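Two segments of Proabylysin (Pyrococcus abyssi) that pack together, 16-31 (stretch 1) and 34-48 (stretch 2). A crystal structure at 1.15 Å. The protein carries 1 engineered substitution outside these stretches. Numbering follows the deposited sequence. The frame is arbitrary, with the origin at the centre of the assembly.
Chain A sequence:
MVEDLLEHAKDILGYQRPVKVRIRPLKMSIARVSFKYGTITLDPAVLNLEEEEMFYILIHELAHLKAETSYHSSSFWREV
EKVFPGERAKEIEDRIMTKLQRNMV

Stretch 1 (16-31) QRPVKVRIRPLKMSIA
Stretch 2 (34-48) SFKYGTITLDPAVLN

The apolar centre of the contact lies on one face of a two-stranded parallel ladder, where Val21 and Ile23 of stretch 1 meet Ile40 and Leu42 of stretch 2. Leu42, buried, is the hub. With chi1 m and chi2 t, it places CD1 3.7 Å from Val21 CG1 and 3.9 Å from Ile23 CD1, while its CD2 lies 3.8 Å from Ala31 CB. The branched leucine thus spans neighbours from two separate parts of stretch 1, and CA of Ala31 lies 4.5 Å from CA of Leu42, as is usual for a non-hydrogen-bonded antiparallel pair. Val19 (chi1 t) extends this surface at the start of the ladder, its CG1 3.8 Å from Ile40 CG1; Ile40 is m, t. At the far end Ile23, m at both chi angles, lays CG2 4.0 Å from Pro44 CG and CD1 4.2 Å from Leu47 CD2. Val46 (chi1 t) packs its CG2 4.1 Å from Ile30 CB, with Ile30 in the p, t rotamer.

Strands 20-23 and 39-42 run parallel, their axes 23° apart and 4.6 Å at closest approach, in the register Lys20-Thr39, Val21-Ile40, Arg22-Thr41 and Ile23-Leu42. Extended backbones, with phi from -132° to -99° and psi from 121° to 155°, support an alternating ladder: Lys20 N to Gly38 O (3.0 Å), Ile40 N to Lys20 O (2.8 Å), Arg22 N to Ile40 O (2.9 Å), Leu42 N to Arg22 O (2.8 Å) and Arg24 N to Leu42 O (2.9 Å). CA-H...O contacts reinforce it, including Val21 CA to Ile40 O at 3.2 Å.

Beyond the ladder, stretch 1 turns back and meets stretch 2 again. Asp43 N donates to Ile30 O at 2.9 Å, and Ala31 pairs antiparallel with Leu42. Asp43 (chi1 t, chi2 -88°) secures the turn: its OD2 accepts from Leu26 N at 3.0 Å, while its OD1 accepts from Ala45 N at 2.9 Å, joining the loop of stretch 1 to the 3-10 segment 44-48.

The ladder's other face carries Lys20, Arg22, Thr39 and Thr41. Thr39 (chi1 p) brings CG2 4.2 Å from Lys20 CB, and the same methyl lies over one face of the Arg22 guanidinium. Lys20, m, m, t, t, leads its amine away from stretch 2. Arg22 NH2 and Thr41 OG1 (chi1 m) are bridged by a water, at 2.9 Å from NH2 and 2.7 Å from OG1.

At the polar edge preceding the ladder, Arg17 is fully extended, with chi1 to chi3 all t. Its NH2 donates to Phe35 O at 2.9 Å and reaches Lys36 O through a water, 2.9 Å from NH2 and 3.0 Å from that oxygen. One guanidinium face covers Gly38, whose CA is 3.3 Å from Arg17 NH2. Glycine suits this site twice over: its phi/psi of 70°/55° is favourable without a side chain, and a CB would lie 3.0 Å from Arg17 NE, a clash.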

ATOM      1  N   GLN A  16       8.561  10.403   6.834  1.00 13.11           N
ATOM      2  CA  GLN A  16       8.538  11.670   6.109  1.00 14.24           C
ATOM      3  C   GLN A  16       9.557  11.612   5.016  1.00 13.70           C
ATOM      4  O   GLN A  16      10.737  11.972   5.197  1.00 16.51           O
ATOM      5  CB  GLN A  16       8.733  12.832   7.059  1.00 18.15           C
ATOM      6  CG  GLN A  16       7.629  12.990   8.126  1.00 21.68           C
ATOM      7  CD  GLN A  16       6.214  12.961   7.619  1.00 20.69           C
ATOM      8  OE1 GLN A  16       5.838  13.579   6.613  1.00 27.70           O
ATOM      9  NE2 GLN A  16       5.339  12.240   8.339  1.00 29.93           N
ATOM     10  N   ARG A  17       9.107  11.109   3.911  1.00 14.28           N
ATOM     11  CA  ARG A  17       9.852  10.982   2.677  1.00 13.38           C
ATOM     12  C   ARG A  17       8.913  11.451   1.572  1.00 13.23           C
ATOM     13  O   ARG A  17       7.717  11.107   1.636  1.00 13.51           O
ATOM     14  CB  ARG A  17      10.248   9.568   2.387  1.00 13.12           C
ATOM     15  CG  ARG A  17      11.005   9.307   1.114  1.00 13.22           C
ATOM     16  CD  ARG A  17      11.259   7.801   0.986  1.00 12.78           C
ATOM     17  NE  ARG A  17      12.000   7.505  -0.243  1.00 12.44           N
ATOM     18  CZ  ARG A  17      12.404   6.296  -0.582  1.00 12.39           C
ATOM     19  NH1 ARG A  17      12.072   5.275   0.176  1.00 12.75           N
ATOM     20  NH2 ARG A  17      13.089   6.083  -1.681  1.00 13.01           N
ATOM     21  N   PRO A  18       9.410  12.124   0.556  1.00 13.40           N
ATOM     22  CA  PRO A  18       8.548  12.639  -0.526  1.00 13.98           C
ATOM     23  C   PRO A  18       8.184  11.591  -1.559  1.00 12.24           C
ATOM     24  O   PRO A  18       8.519  11.664  -2.735  1.00 13.84           O
ATOM     25  CB  PRO A  18       9.418  13.763  -1.128  1.00 16.20           C
ATOM     26  CG  PRO A  18      10.794  13.262  -0.945  1.00 17.83           C
ATOM     27  CD  PRO A  18      10.774  12.658   0.433  1.00 15.18           C
ATOM     28  N   VAL A  19       7.469  10.581  -1.081  1.00 12.20           N
ATOM     29  CA  VAL A  19       7.026   9.452  -1.925  1.00 11.69           C
ATOM     30  C   VAL A  19       6.008   9.990  -2.910  1.00 11.85           C
ATOM     31  O   VAL A  19       5.066  10.695  -2.527  1.00 13.49           O
ATOM     32  CB  VAL A  19       6.443   8.356  -0.997  1.00 12.27           C
ATOM     33  CG1 VAL A  19       5.819   7.276  -1.867  1.00 15.70           C
ATOM     34  CG2 VAL A  19       7.514   7.827  -0.085  1.00 14.09           C
ATOM     35  N   LYS A  20       6.174   9.640  -4.156  1.00 11.75           N
ATOM     36  CA  LYS A  20       5.302  10.057  -5.228  1.00 12.64           C
ATOM     37  C   LYS A  20       4.397   8.912  -5.649  1.00 12.66           C
ATOM     38  O   LYS A  20       4.884   7.807  -5.852  1.00 15.02           O
ATOM     39  CB  LYS A  20       6.115  10.545  -6.438  1.00 13.91           C
ATOM     40  CG  LYS A  20       7.172  11.545  -6.136  1.00 16.21           C
ATOM     41  CD  LYS A  20       6.663  12.824  -5.503  1.00 19.14           C
ATOM     42  CE  LYS A  20       7.855  13.755  -5.160  1.00 23.71           C
ATOM     43  NZ  LYS A  20       7.365  14.991  -4.513  1.00 36.99           N
ATOM     44  N   VAL A  21       3.145   9.217  -5.842  1.00 13.20           N
ATOM     45  CA  VAL A  21       2.175   8.246  -6.329  1.00 13.37           C
ATOM     46  C   VAL A  21       1.958   8.436  -7.833  1.00 14.74           C
ATOM     47  O   VAL A  21       1.726   9.565  -8.303  1.00 19.66           O
ATOM     48  CB  VAL A  21       0.841   8.310  -5.564  1.00 17.18           C
ATOM     49  CG1 VAL A  21      -0.148   7.321  -6.166  1.00 20.76           C
ATOM     50  CG2 VAL A  21       1.025   7.963  -4.103  1.00 19.84           C
ATOM     51  N   ARG A  22       2.056   7.384  -8.589  1.00 12.53           N
ATOM     52  CA  ARG A  22       1.801   7.354 -10.009  1.00 15.49           C
ATOM     53  C   ARG A  22       0.700   6.388 -10.292  1.00 17.02           C
ATOM     54  O   ARG A  22       0.611   5.332  -9.685  1.00 16.96           O
ATOM     55  CB  ARG A  22       3.043   6.881 -10.786  1.00 22.23           C
ATOM     56  CG  ARG A  22       3.916   8.088 -11.017  1.00 29.21           C
ATOM     57  CD  ARG A  22       4.989   8.110  -9.932  1.00 29.94           C
ATOM     58  NE  ARG A  22       5.903   9.068 -10.543  1.00 34.36           N
ATOM     59  CZ  ARG A  22       6.656   8.683 -11.601  1.00 33.38           C
ATOM     60  NH1 ARG A  22       7.444   9.587 -12.133  1.00 24.15           N
ATOM     61  NH2 ARG A  22       6.634   7.435 -12.087  1.00 35.12           N
ATOM     62  N   ILE A  23      -0.172   6.749 -11.211  1.00 14.88           N
ATOM     63  CA  ILE A  23      -1.232   5.854 -11.641  1.00 15.67           C
ATOM     64  C   ILE A  23      -0.875   5.338 -13.012  1.00 15.16           C
ATOM     65  O   ILE A  23      -0.711   6.160 -13.936  1.00 19.55           O
ATOM     66  CB  ILE A  23      -2.556   6.609 -11.626  1.00 17.93           C
ATOM     67  CG1 ILE A  23      -2.785   7.420 -10.362  1.00 17.53           C
ATOM     68  CG2 ILE A  23      -3.682   5.619 -11.932  1.00 20.15           C
ATOM     69  CD1 ILE A  23      -2.788   6.572  -9.126  1.00 17.32           C
ATOM     70  N   ARG A  24      -0.751   4.038 -13.201  1.00 13.18           N
ATOM     71  CA  ARG A  24      -0.343   3.446 -14.459  1.00 13.67           C
ATOM     72  C   ARG A  24      -1.008   2.097 -14.582  1.00 13.03           C
ATOM     73  O   ARG A  24      -1.098   1.400 -13.570  1.00 14.07           O
ATOM     74  CB  ARG A  24       1.178   3.177 -14.510  1.00 16.42           C
ATOM     75  CG  ARG A  24       2.035   4.390 -14.371  1.00 19.66           C
ATOM     76  CD  ARG A  24       2.188   5.148 -15.661  1.00 20.59           C
ATOM     77  NE  ARG A  24       3.216   6.176 -15.536  1.00 25.46           N
ATOM     78  CZ  ARG A  24       3.121   7.340 -14.909  1.00 27.94           C
ATOM     79  NH1 ARG A  24       1.954   7.599 -14.350  1.00 26.09           N
ATOM     80  NH2 ARG A  24       4.155   8.196 -14.865  1.00 26.51           N
ATOM     81  N   PRO A  25      -1.412   1.689 -15.775  1.00 12.58           N
ATOM     82  CA  PRO A  25      -1.959   0.355 -15.919  1.00 13.47           C
ATOM     83  C   PRO A  25      -0.859  -0.681 -15.736  1.00 15.15           C
ATOM     84  O   PRO A  25       0.168  -0.668 -16.385  1.00 20.49           O
ATOM     85  CB  PRO A  25      -2.492   0.377 -17.341  1.00 15.00           C
ATOM     86  CG  PRO A  25      -1.672   1.414 -18.083  1.00 16.56           C
ATOM     87  CD  PRO A  25      -1.370   2.461 -17.040  1.00 13.71           C
ATOM     88  N   LEU A  26      -1.122  -1.613 -14.842  1.00 15.94           N
ATOM     89  CA  LEU A  26      -0.200  -2.679 -14.514  1.00 19.95           C
ATOM     90  C   LEU A  26      -0.828  -4.011 -14.925  1.00 23.30           C
ATOM     91  O   LEU A  26      -2.028  -4.196 -14.789  1.00 29.47           O
ATOM     92  CB  LEU A  26       0.088  -2.737 -13.002  1.00 17.60           C
ATOM     93  CG  LEU A  26       0.668  -1.475 -12.374  1.00 14.86           C
ATOM     94  CD1 LEU A  26       0.724  -1.644 -10.861  1.00 17.28           C
ATOM     95  CD2 LEU A  26       2.024  -1.201 -12.970  1.00 21.00           C
ATOM     96  N   LYS A  27      -0.026  -4.936 -15.394  1.00 30.24           N
ATOM     97  CA  LYS A  27      -0.535  -6.219 -15.853  1.00 31.00           C
ATOM     98  C   LYS A  27      -0.673  -7.181 -14.678  1.00 27.13           C
ATOM     99  O   LYS A  27      -1.693  -7.776 -14.374  1.00 38.79           O
ATOM    100  CB  LYS A  27       0.430  -6.757 -16.909  1.00 39.20           C
ATOM    101  CG  LYS A  27       0.044  -8.147 -17.409  1.00 44.61           C
ATOM    102  CD  LYS A  27       0.922  -8.563 -18.569  1.00 53.50           C
ATOM    103  CE  LYS A  27       1.234 -10.048 -18.539  1.00 57.34           C
ATOM    104  NZ  LYS A  27       2.627 -10.322 -19.000  1.00 72.79           N
ATOM    105  N   MET A  28       0.443  -7.281 -13.985  1.00 26.42           N
ATOM    106  CA  MET A  28       0.685  -8.409 -13.093  1.00 26.24           C
ATOM    107  C   MET A  28       0.300  -8.142 -11.664  1.00 23.30           C
ATOM    108  O   MET A  28       0.249  -9.100 -10.901  1.00 30.74           O
ATOM    109  CB  MET A  28       2.155  -8.745 -13.149  1.00 27.93           C
ATOM    110  CG  MET A  28       2.551  -9.297 -14.496  1.00 29.79           C
ATOM    111  SD  MET A  28       1.589 -10.693 -15.068  1.00 36.35           S
ATOM    112  CE  MET A  28       2.019 -11.980 -13.914  1.00 64.62           C
ATOM    113  N   SER A  29       0.020  -6.883 -11.304  1.00 21.96           N
ATOM    114  CA  SER A  29      -0.382  -6.495  -9.978  1.00 18.89           C
ATOM    115  C   SER A  29      -1.277  -5.267 -10.033  1.00 16.34           C
ATOM    116  O   SER A  29      -1.540  -4.724 -11.112  1.00 19.94           O
ATOM    117  CB  SER A  29       0.872  -6.195  -9.118  1.00 18.83           C
ATOM    118  OG  SER A  29       1.421  -4.939  -9.370  1.00 18.63           O
ATOM    119  N   ILE A  30      -1.669  -4.829  -8.852  1.00 14.14           N
ATOM    120  CA  ILE A  30      -2.366  -3.558  -8.778  1.00 13.22           C
ATOM    121  C   ILE A  30      -1.558  -2.457  -8.102  1.00 10.87           C
ATOM    122  O   ILE A  30      -2.017  -1.330  -8.092  1.00 12.33           O
ATOM    123  CB  ILE A  30      -3.694  -3.709  -8.011  1.00 15.96           C
ATOM    124  CG1 ILE A  30      -3.407  -4.111  -6.539  1.00 19.40           C
ATOM    125  CG2 ILE A  30      -4.571  -4.650  -8.798  1.00 27.43           C
ATOM    126  CD1 ILE A  30      -4.702  -4.421  -5.827  1.00 25.10           C
ATOM    127  N   ALA A  31      -0.397  -2.784  -7.541  1.00 10.96           N
ATOM    128  CA  ALA A  31       0.441  -1.765  -6.911  1.00  9.87           C
ATOM    129  C   ALA A  31       1.822  -2.302  -6.708  1.00  9.87           C
ATOM    130  O   ALA A  31       2.004  -3.474  -6.410  1.00 11.25           O
ATOM    131  CB  ALA A  31      -0.164  -1.365  -5.582  1.00 12.20           C
ATOM    132  N   SER A  34       8.937   1.662  -6.089  1.00 10.86           N
ATOM    133  CA  SER A  34      10.352   1.810  -6.402  1.00 10.08           C
ATOM    134  C   SER A  34      11.076   2.289  -5.121  1.00  9.74           C
ATOM    135  O   SER A  34      10.799   3.402  -4.636  1.00 10.50           O
ATOM    136  CB  SER A  34      10.639   2.835  -7.487  1.00 10.96           C
ATOM    137  OG  SER A  34      12.019   3.073  -7.622  1.00 11.69           O
ATOM    138  N   PHE A  35      11.925   1.417  -4.597  1.00 10.39           N
ATOM    139  CA  PHE A  35      12.794   1.790  -3.489  1.00 10.53           C
ATOM    140  C   PHE A  35      13.784   2.860  -3.902  1.00 11.13           C
ATOM    141  O   PHE A  35      14.117   3.796  -3.153  1.00 12.63           O
ATOM    142  CB  PHE A  35      13.554   0.567  -2.954  1.00 11.33           C
ATOM    143  CG  PHE A  35      12.691  -0.582  -2.490  1.00 10.42           C
ATOM    144  CD1 PHE A  35      12.282  -1.537  -3.395  1.00 11.13           C
ATOM    145  CD2 PHE A  35      12.281  -0.699  -1.185  1.00 11.69           C
ATOM    146  CE1 PHE A  35      11.492  -2.599  -2.989  1.00 11.79           C
ATOM    147  CE2 PHE A  35      11.501  -1.765  -0.755  1.00 12.72           C
ATOM    148  CZ  PHE A  35      11.113  -2.655  -1.670  1.00 12.70           C
ATOM    149  N   LYS A  36      14.308   2.717  -5.122  1.00 10.88           N
ATOM    150  CA  LYS A  36      15.337   3.619  -5.636  1.00 12.55           C
ATOM    151  C   LYS A  36      14.838   5.036  -5.748  1.00 12.52           C
ATOM    152  O   LYS A  36      15.492   5.991  -5.341  1.00 15.86           O
ATOM    153  CB  LYS A  36      15.812   3.070  -6.987  1.00 15.47           C
ATOM    154  CG  LYS A  36      16.898   3.874  -7.668  1.00 19.08           C
ATOM    155  CD  LYS A  36      17.493   3.125  -8.855  1.00 22.91           C
ATOM    156  CE  LYS A  36      18.786   3.700  -9.371  1.00 32.97           C
ATOM    157  NZ  LYS A  36      19.211   2.978 -10.620  1.00 37.39           N
ATOM    158  N   TYR A  37      13.637   5.189  -6.307  1.00 12.08           N
ATOM    159  CA  TYR A  37      13.089   6.499  -6.629  1.00 12.31           C
ATOM    160  C   TYR A  37      12.034   6.990  -5.650  1.00 12.34           C
ATOM    161  O   TYR A  37      11.618   8.148  -5.700  1.00 14.75           O
ATOM    162  CB  TYR A  37      12.525   6.526  -8.054  1.00 12.44           C
ATOM    163  CG  TYR A  37      13.618   6.259  -9.060  1.00 13.68           C
ATOM    164  CD1 TYR A  37      13.549   5.149  -9.918  1.00 14.50           C
ATOM    165  CD2 TYR A  37      14.703   7.111  -9.196  1.00 15.83           C
ATOM    166  CE1 TYR A  37      14.562   4.927 -10.834  1.00 19.15           C
ATOM    167  CE2 TYR A  37      15.705   6.900 -10.104  1.00 21.54           C
ATOM    168  CZ  TYR A  37      15.612   5.801 -10.922  1.00 19.45           C
ATOM    169  OH  TYR A  37      16.592   5.558 -11.836  1.00 25.67           O
ATOM    170  N   GLY A  38      11.573   6.124  -4.733  1.00 11.61           N
ATOM    171  CA  GLY A  38      10.610   6.580  -3.762  1.00 11.56           C
ATOM    172  C   GLY A  38       9.249   6.850  -4.399  1.00 10.76           C
ATOM    173  O   GLY A  38       8.689   7.943  -4.261  1.00 12.79           O
ATOM    174  N   THR A  39       8.715   5.835  -5.073  1.00 10.64           N
ATOM    175  CA  THR A  39       7.425   5.960  -5.732  1.00 10.26           C
ATOM    176  C   THR A  39       6.550   4.756  -5.371  1.00  9.29           C
ATOM    177  O   THR A  39       7.035   3.671  -5.063  1.00 10.50           O
ATOM    178  CB  THR A  39       7.529   6.051  -7.260  1.00 10.93           C
ATOM    179  OG1 THR A  39       8.101   4.816  -7.776  1.00 12.09           O
ATOM    180  CG2 THR A  39       8.391   7.239  -7.687  1.00 12.84           C
ATOM    181  N   ILE A  40       5.267   5.014  -5.454  1.00  9.20           N
ATOM    182  CA  ILE A  40       4.229   3.982  -5.391  1.00  9.15           C
ATOM    183  C   ILE A  40       3.440   4.082  -6.692  1.00  9.95           C
ATOM    184  O   ILE A  40       2.931   5.166  -6.984  1.00 11.79           O
ATOM    185  CB  ILE A  40       3.310   4.140  -4.187  1.00 10.00           C
ATOM    186  CG1 ILE A  40       4.053   4.100  -2.851  1.00 10.36           C
ATOM    187  CG2 ILE A  40       2.178   3.116  -4.311  1.00 11.35           C
ATOM    188  CD1 ILE A  40       3.254   4.499  -1.643  1.00 11.93           C
ATOM    189  N   THR A  41       3.377   3.014  -7.460  1.00 10.28           N
ATOM    190  CA  THR A  41       2.570   2.982  -8.678  1.00 10.87           C
ATOM    191  C   THR A  41       1.356   2.132  -8.437  1.00 11.26           C
ATOM    192  O   THR A  41       1.448   1.008  -7.934  1.00 12.20           O
ATOM    193  CB  THR A  41       3.432   2.433  -9.820  1.00 12.42           C
ATOM    194  OG1 THR A  41       4.581   3.271 -10.018  1.00 13.85           O
ATOM    195  CG2 THR A  41       2.631   2.437 -11.113  1.00 15.16           C
ATOM    196  N   LEU A  42       0.179   2.681  -8.790  1.00 11.94           N
ATOM    197  CA  LEU A  42      -1.093   2.067  -8.574  1.00 11.38           C
ATOM    198  C   LEU A  42      -1.771   1.872  -9.927  1.00 11.50           C
ATOM    199  O   LEU A  42      -1.796   2.809 -10.739  1.00 12.31           O
ATOM    200  CB  LEU A  42      -2.036   2.962  -7.762  1.00 13.01           C
ATOM    201  CG  LEU A  42      -1.478   3.456  -6.402  1.00 12.30           C
ATOM    202  CD1 LEU A  42      -2.452   4.476  -5.846  1.00 15.24           C
ATOM    203  CD2 LEU A  42      -1.205   2.286  -5.491  1.00 12.76           C
ATOM    204  N   ASP A  43      -2.386   0.747 -10.110  1.00 11.78           N
ATOM    205  CA  ASP A  43      -3.272   0.525 -11.266  1.00 12.35           C
ATOM    206  C   ASP A  43      -4.514   1.383 -11.110  1.00 12.47           C
ATOM    207  O   ASP A  43      -4.967   1.575  -9.987  1.00 13.61           O
ATOM    208  CB  ASP A  43      -3.646  -0.937 -11.348  1.00 13.80           C
ATOM    209  CG  ASP A  43      -4.438  -1.253 -12.584  1.00 15.52           C
ATOM    210  OD1 ASP A  43      -5.682  -1.137 -12.525  1.00 17.45           O
ATOM    211  OD2 ASP A  43      -3.827  -1.590 -13.621  1.00 15.92           O
ATOM    212  N   PRO A  44      -5.074   1.946 -12.194  1.00 13.20           N
ATOM    213  CA  PRO A  44      -6.246   2.780 -12.045  1.00 14.37           C
ATOM    214  C   PRO A  44      -7.407   2.124 -11.315  1.00 16.20           C
ATOM    215  O   PRO A  44      -8.228   2.850 -10.700  1.00 17.69           O
ATOM    216  CB  PRO A  44      -6.639   3.092 -13.500  1.00 17.37           C
ATOM    217  CG  PRO A  44      -5.425   2.869 -14.308  1.00 17.91           C
ATOM    218  CD  PRO A  44      -4.564   1.899 -13.554  1.00 13.77           C
ATOM    219  N   ALA A  45      -7.504   0.801 -11.333  1.00 16.39           N
ATOM    220  CA  ALA A  45      -8.597   0.170 -10.590  1.00 20.24           C
ATOM    221  C   ALA A  45      -8.562   0.460  -9.096  1.00 17.21           C
ATOM    222  O   ALA A  45      -9.601   0.433  -8.409  1.00 19.84           O
ATOM    223  CB  ALA A  45      -8.507  -1.319 -10.855  1.00 26.00           C
ATOM    224  N   VAL A  46      -7.403   0.714  -8.555  1.00 14.87           N
ATOM    225  CA  VAL A  46      -7.321   1.026  -7.128  1.00 15.49           C
ATOM    226  C   VAL A  46      -8.185   2.221  -6.778  1.00 18.82           C
ATOM    227  O   VAL A  46      -8.671   2.298  -5.668  1.00 18.85           O
ATOM    228  CB  VAL A  46      -5.846   1.271  -6.757  1.00 15.53           C
ATOM    229  CG1 VAL A  46      -5.635   1.784  -5.333  1.00 16.36           C
ATOM    230  CG2 VAL A  46      -5.079  -0.022  -6.940  1.00 15.06           C
ATOM    231  N   LEU A  47      -8.337   3.196  -7.679  1.00 20.49           N
ATOM    232  CA  LEU A  47      -8.969   4.485  -7.353  1.00 18.58           C
ATOM    233  C   LEU A  47     -10.454   4.341  -7.153  1.00 19.33           C
ATOM    234  O   LEU A  47     -11.125   5.259  -6.674  1.00 21.16           O
ATOM    235  CB  LEU A  47      -8.639   5.560  -8.415  1.00 22.51           C
ATOM    236  CG  LEU A  47      -7.161   5.936  -8.575  1.00 23.35           C
ATOM    237  CD1 LEU A  47      -7.022   6.946  -9.708  1.00 31.34           C
ATOM    238  CD2 LEU A  47      -6.519   6.457  -7.292  1.00 32.75           C
ATOM    239  N   ASN A  48     -10.993   3.141  -7.512  1.00 19.28           N
ATOM    240  CA  ASN A  48     -12.385   2.833  -7.307  1.00 20.95           C
ATOM    241  C   ASN A  48     -12.644   1.893  -6.130  1.00 22.99           C
ATOM    242  O   ASN A  48     -13.783   1.427  -5.901  1.00 22.52           O
ATOM    243  CB  ASN A  48     -12.987   2.172  -8.569  1.00 23.31           C
ATOM    244  CG  ASN A  48     -12.934   3.043  -9.804  1.00 30.80           C
ATOM    245  OD1 ASN A  48     -13.150   4.261  -9.735  1.00 38.47           O
ATOM    246  ND2 ASN A  48     -12.606   2.422 -10.928  1.00 36.83           N
TER
HETATM  247  O   HOH W   1      14.353   7.993  -3.445  1.00 20.00           O
HETATM  248  O   HOH W   2      10.558  10.358  -4.036  1.00 13.93           O
HETATM  249  O   HOH W   3       5.743   4.635 -11.978  1.00 30.33           O